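Local coordinates for Adenylate/guanylate cyclase/hydrolase, alpha/beta fold family (Ruegeria pomeroyi, PDB 3MR7) that probably forms cyclic AMP from ATP through its class III cyclase catalytic domain, the part of a longer protein present here, at the interface of chains A and B. Coordinates in Å, arbitrary orientation; residue numbers count along the deposited sequence, not the author numbering. Chains: chain A/B, Adenylate/guanylate cyclase/hydrolase, alpha/beta fold family.

Contacts 1 and 2 are neighbouring patches of one two-fold symmetric interface, their C-alpha centres about 10 Å apart. A:Met15 and B:Arg20 belong to both. Contact 1 is where the B:Ser19 to B:Leu21 loop enters the end of strand 4-15 in chain A; contact 2 follows the B:Arg20 side chain onward to the loop after that strand and the 3-10 helix 20-22, whose A:Arg20 meets it. By the two-fold, each chain sets the same segment beside the partner's conserved cyclase aspartate. Class III cyclases work as dimers, but whether this pairing is the catalytic one the structure alone does not show.

Contact 1: the interface of chains A and B. Residues chain A 13-15, 33, 59-60, 96; chain B 19-21.
A:Asp14 receives the hydroxyl of B:Ser19 at the end of strand 4-15, the place of the first metal-binding aspartate in class III cyclases. B:Ser19 OG donates to the carboxylate oxygen OD1 of A:Asp14 at 2.9 Å, coming from above the carboxylate plane, about 50° out of it. From the opposite face the backbone N of A:Met15 gives OD1 a second bond of 2.8 Å, and the two donors limit how the carboxylate can turn. Serine suits the site because its small hydroxyl both gives and accepts: with OG anti to the backbone N (chi1 168°), it also takes a 3.0 Å bond from the backbone N of B:Leu21, which tightens the loop. A:Gly59 lacks a side chain, which leaves room for B:Ser19 CB to lie against its backbone.

Water carries the polar contact further. One molecule joins A:Asp14 OD1 to the backbone N of B:Arg20, 2.7 Å from that nitrogen. A second, hydrogen-bonded to the first, links the carbonyl O of A:Met15 to B:Arg20, whose guanidinium NE lies 2.6 Å from it. Aspartate and arginine are therefore joined indirectly, their charges apart. The approach of A:Gln33 OE1 to B:Arg20 O sets two acceptors face to face, a clash, so the amide may be modelled turned over and the contact carries no weight.

Apolar packing centres on B:Leu21, which loses 106 Å² of surface to chain A. Its forked end reaches to either side: CD1 lies 3.8 Å from A:Met15 CB, while CD2 faces A:Met60 CB and the carbonyl A:Ala13 O. The extended selenomethionine A:Met15, CG anti to its backbone N (chi1 -172°), extends across B:Arg20 at a slant and sets SE 3.7 Å from its CD. The ring of A:Tyr96 presents its edge to the leucine, carbon CE1 standing 3.9 Å from B:Leu21 CD1 with the methyl in the ring plane.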
loop_
_atom_site.group_PDB
_atom_site.type_symbol
_atom_site.label_atom_id
_atom_site.label_comp_id
_atom_site.label_asym_id
_atom_site.label_seq_id
_atom_site.Cartn_x
_atom_site.Cartn_y
_atom_site.Cartn_z
ATOM N N ALA A 13 3.376 -3.291 10.504
ATOM C CA ALA A 13 3.088 -4.407 9.594
ATOM C C ALA A 13 1.620 -4.497 9.169
ATOM O O ALA A 13 0.728 -4.206 9.953
ATOM C CB ALA A 13 3.543 -5.732 10.218
ATOM N N ASP A 14 1.387 -4.926 7.934
ATOM C CA ASP A 14 0.036 -5.109 7.389
ATOM C C ASP A 14 0.073 -6.319 6.468
ATOM O O ASP A 14 1.132 -6.833 6.149
ATOM C CB ASP A 14 -0.378 -3.883 6.579
ATOM C CG ASP A 14 -1.905 -3.682 6.486
ATOM O OD1 ASP A 14 -2.732 -4.598 6.794
ATOM O OD2 ASP A 14 -2.263 -2.553 6.070
HETATM N N MSE A 15 -1.088 -6.781 6.046
HETATM C CA MSE A 15 -1.152 -7.926 5.176
HETATM C C MSE A 15 -1.349 -7.437 3.765
HETATM O O MSE A 15 -2.204 -6.585 3.515
HETATM C CB MSE A 15 -2.331 -8.807 5.529
HETATM C CG MSE A 15 -2.290 -10.119 4.756
HETATM SE SE MSE A 15 -3.943 -11.156 4.839
HETATM C CE MSE A 15 -3.424 -12.678 3.765
ATOM N N GLN A 33 -4.151 -16.304 8.242
ATOM C CA GLN A 33 -3.425 -15.166 8.800
ATOM C C GLN A 33 -3.663 -15.076 10.298
ATOM O O GLN A 33 -2.739 -14.763 11.054
ATOM C CB GLN A 33 -3.707 -13.842 8.065
ATOM C CG GLN A 33 -4.594 -12.864 8.794
ATOM C CD GLN A 33 -3.861 -12.017 9.826
ATOM O OE1 GLN A 33 -4.501 -11.339 10.625
ATOM N NE2 GLN A 33 -2.537 -12.066 9.830
ATOM N N GLY A 59 -3.333 -1.423 10.473
ATOM C CA GLY A 59 -2.438 -2.538 10.695
ATOM C C GLY A 59 -1.886 -2.522 12.103
ATOM O O GLY A 59 -2.459 -1.885 12.991
HETATM N N MSE A 60 -0.776 -3.219 12.314
HETATM C CA MSE A 60 -0.233 -3.354 13.655
HETATM C C MSE A 60 1.045 -2.555 13.898
HETATM O O MSE A 60 1.803 -2.270 12.987
HETATM C CB MSE A 60 -0.019 -4.818 13.983
HETATM C CG MSE A 60 1.213 -5.066 14.806
HETATM SE SE MSE A 60 1.568 -6.969 14.882
HETATM C CE MSE A 60 0.311 -7.393 16.307
ATOM N N TYR A 96 3.058 -10.543 4.374
ATOM C CA TYR A 96 3.030 -9.296 5.113
ATOM C C TYR A 96 3.936 -8.213 4.480
ATOM O O TYR A 96 4.817 -8.530 3.682
ATOM C CB TYR A 96 3.390 -9.577 6.554
ATOM C CG TYR A 96 2.366 -10.447 7.248
ATOM C CD1 TYR A 96 1.132 -9.936 7.625
ATOM C CD2 TYR A 96 2.634 -11.773 7.530
ATOM C CE1 TYR A 96 0.200 -10.729 8.263
ATOM C CE2 TYR A 96 1.729 -12.564 8.150
ATOM C CZ TYR A 96 0.510 -12.055 8.526
ATOM O OH TYR A 96 -0.401 -12.888 9.157
ATOM N N SER B 19 -7.430 -3.011 7.773
ATOM C CA SER B 19 -6.423 -4.048 7.913
ATOM C C SER B 19 -7.013 -5.355 8.455
ATOM O O SER B 19 -7.855 -5.348 9.351
ATOM C CB SER B 19 -5.281 -3.568 8.811
ATOM O OG SER B 19 -4.446 -4.652 9.168
ATOM N N ARG B 20 -6.563 -6.478 7.919
ATOM C CA ARG B 20 -7.114 -7.739 8.343
ATOM C C ARG B 20 -6.398 -8.186 9.554
ATOM O O ARG B 20 -6.693 -9.230 10.087
ATOM C CB ARG B 20 -6.950 -8.775 7.275
ATOM C CG ARG B 20 -7.666 -8.418 6.013
ATOM C CD ARG B 20 -7.213 -9.355 4.964
ATOM N NE ARG B 20 -7.071 -8.641 3.717
ATOM C CZ ARG B 20 -8.066 -8.470 2.866
ATOM N NH1 ARG B 20 -9.271 -8.992 3.134
ATOM N NH2 ARG B 20 -7.839 -7.788 1.752
ATOM N N LEU B 21 -5.449 -7.395 10.018
ATOM C CA LEU B 21 -4.793 -7.782 11.241
ATOM C C LEU B 21 -5.705 -7.448 12.402
ATOM O O LEU B 21 -5.376 -7.709 13.558
ATOM C CB LEU B 21 -3.445 -7.102 11.387
ATOM C CG LEU B 21 -2.247 -7.811 10.769
ATOM C CD1 LEU B 21 -2.475 -8.149 9.305
ATOM C CD2 LEU B 21 -1.029 -6.897 10.925
HETATM O O HOH W 1 -5.020 -5.980 5.756
HETATM O O HOH W 2 -5.092 -7.081 3.019
#

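Contact 2: the interface of chains A and B. Residues chain A 15, 17-20, 30; chain B 15, 20, 57.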
loop_
_atom_site.group_PDB
_atom_site.type_symbol
_atom_site.label_atom_id
_atom_site.label_comp_id
_atom_site.label_asym_id
_atom_site.label_seq_id
_atom_site.Cartn_x
_atom_site.Cartn_y
_atom_site.Cartn_z
HETATM N N MSE A 15 -1.088 -6.781 6.046
HETATM C CA MSE A 15 -1.152 -7.926 5.176
HETATM C C MSE A 15 -1.349 -7.437 3.765
HETATM O O MSE A 15 -2.204 -6.585 3.515
HETATM C CB MSE A 15 -2.331 -8.807 5.529
HETATM C CG MSE A 15 -2.290 -10.119 4.756
HETATM SE SE MSE A 15 -3.943 -11.156 4.839
HETATM C CE MSE A 15 -3.424 -12.678 3.765
ATOM N N GLY A 17 -2.362 -7.820 -0.272
ATOM C CA GLY A 17 -3.095 -8.673 -1.190
ATOM C C GLY A 17 -4.553 -8.869 -0.858
ATOM O O GLY A 17 -5.089 -8.253 0.058
ATOM N N TYR A 18 -5.193 -9.736 -1.628
ATOM C CA TYR A 18 -6.578 -10.129 -1.390
ATOM C C TYR A 18 -7.562 -8.977 -1.375
ATOM O O TYR A 18 -8.347 -8.856 -0.460
ATOM C CB TYR A 18 -6.688 -10.998 -0.136
ATOM C CG TYR A 18 -6.180 -12.390 -0.414
ATOM C CD1 TYR A 18 -6.975 -13.300 -1.095
ATOM C CD2 TYR A 18 -4.886 -12.779 -0.069
ATOM C CE1 TYR A 18 -6.521 -14.571 -1.403
ATOM C CE2 TYR A 18 -4.413 -14.062 -0.387
ATOM C CZ TYR A 18 -5.250 -14.949 -1.051
ATOM O OH TYR A 18 -4.852 -16.227 -1.373
ATOM N N SER A 19 -7.535 -8.159 -2.419
ATOM C CA SER A 19 -8.471 -7.051 -2.549
ATOM C C SER A 19 -9.954 -7.391 -2.273
ATOM O O SER A 19 -10.545 -8.283 -2.910
ATOM C CB SER A 19 -8.316 -6.389 -3.939
ATOM O OG SER A 19 -9.298 -5.374 -4.171
ATOM N N ARG A 20 -10.543 -6.640 -1.337
ATOM C CA ARG A 20 -11.995 -6.609 -1.060
ATOM C C ARG A 20 -12.882 -6.426 -2.328
ATOM O O ARG A 20 -14.105 -6.534 -2.272
ATOM C CB ARG A 20 -12.291 -5.448 -0.089
ATOM C CG ARG A 20 -12.422 -5.772 1.413
ATOM C CD ARG A 20 -11.219 -6.428 2.028
ATOM N NE ARG A 20 -10.373 -5.502 2.761
ATOM C CZ ARG A 20 -10.317 -5.425 4.083
ATOM N NH1 ARG A 20 -11.075 -6.208 4.837
ATOM N NH2 ARG A 20 -9.498 -4.556 4.649
ATOM N N LEU A 30 -8.284 -15.713 5.546
ATOM C CA LEU A 30 -8.343 -14.918 6.773
ATOM C C LEU A 30 -8.049 -15.752 8.027
ATOM O O LEU A 30 -7.532 -15.226 9.013
ATOM C CB LEU A 30 -9.696 -14.222 6.906
ATOM C CG LEU A 30 -10.148 -13.351 5.730
ATOM C CD1 LEU A 30 -11.561 -12.899 5.976
ATOM C CD2 LEU A 30 -9.240 -12.142 5.545
HETATM N N MSE B 15 -9.043 -0.794 -2.416
HETATM C CA MSE B 15 -9.660 -0.216 -1.213
HETATM C C MSE B 15 -8.647 -0.058 -0.079
HETATM O O MSE B 15 -7.894 -0.970 0.212
HETATM C CB MSE B 15 -10.826 -1.068 -0.738
HETATM C CG MSE B 15 -11.841 -0.301 0.099
HETATM SE SE MSE B 15 -12.987 -1.445 1.244
HETATM C CE MSE B 15 -11.591 -2.507 2.093
ATOM N N ARG B 20 -6.563 -6.478 7.919
ATOM C CA ARG B 20 -7.114 -7.739 8.343
ATOM C C ARG B 20 -6.398 -8.186 9.554
ATOM O O ARG B 20 -6.693 -9.230 10.087
ATOM C CB ARG B 20 -6.950 -8.775 7.275
ATOM C CG ARG B 20 -7.666 -8.418 6.013
ATOM C CD ARG B 20 -7.213 -9.355 4.964
ATOM N NE ARG B 20 -7.071 -8.641 3.717
ATOM C CZ ARG B 20 -8.066 -8.470 2.866
ATOM N NH1 ARG B 20 -9.271 -8.992 3.134
ATOM N NH2 ARG B 20 -7.839 -7.788 1.752
ATOM N N GLY B 57 -6.866 -10.038 -6.830
ATOM C CA GLY B 57 -6.382 -9.820 -5.487
ATOM C C GLY B 57 -5.640 -8.506 -5.382
ATOM O O GLY B 57 -5.459 -7.955 -4.288
HETATM O O HOH W 3 -5.092 -7.081 3.019
#
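A:Arg20 bends at chi2 (58°) and again at chi3, while B:Met15 turns its last bond (chi3 50°), and these turns bring the selenomethionine methyl CE of B:Met15 against the arginine's chain, 3.4 Å from A:Arg20 CG. A flexible, unbranched apolar chain suits this place, since its end methyl can turn in against the bend of the arginine it crosses.

The two arginines slide past each other in opposite directions, guanidinium planes 40° apart. CZ of A:Arg20 lies over one face of the B:Arg20 guanidinium, offset toward its rim, and A:Tyr18 CB over the opposite face. Such like charges would probably repel, a cost that nearby carbonyls may ease. Arginine suits the place: its chain offers CD to methyl CD2 of A:Leu30 at 3.5 Å, and its flat N-H-bearing end reaches, at its edge and in plane, a water that also binds A:Met15 O and, at 3.2 Å, A:Gly17 O. An alanine in place of B:Arg20 would probably leave this water without its guanidinium partner and open a gap between A:Leu30 and A:Tyr18.

A backbone bond joins the chains at the glycine turn of the class III cyclase hairpin: A:Ser19 N donates to B:Gly57 O at 2.8 Å, and without a side chain B:Gly57 lets the partner's loop come close.

In chain A the patch spans the loop from strand 4-15 to 3-10 helix 20-22, with A:Leu30 on helix 27-47; chain B adds the end of strand 4-15, the loop with B:Arg20 and the turn between strands 51-56 and 59-64.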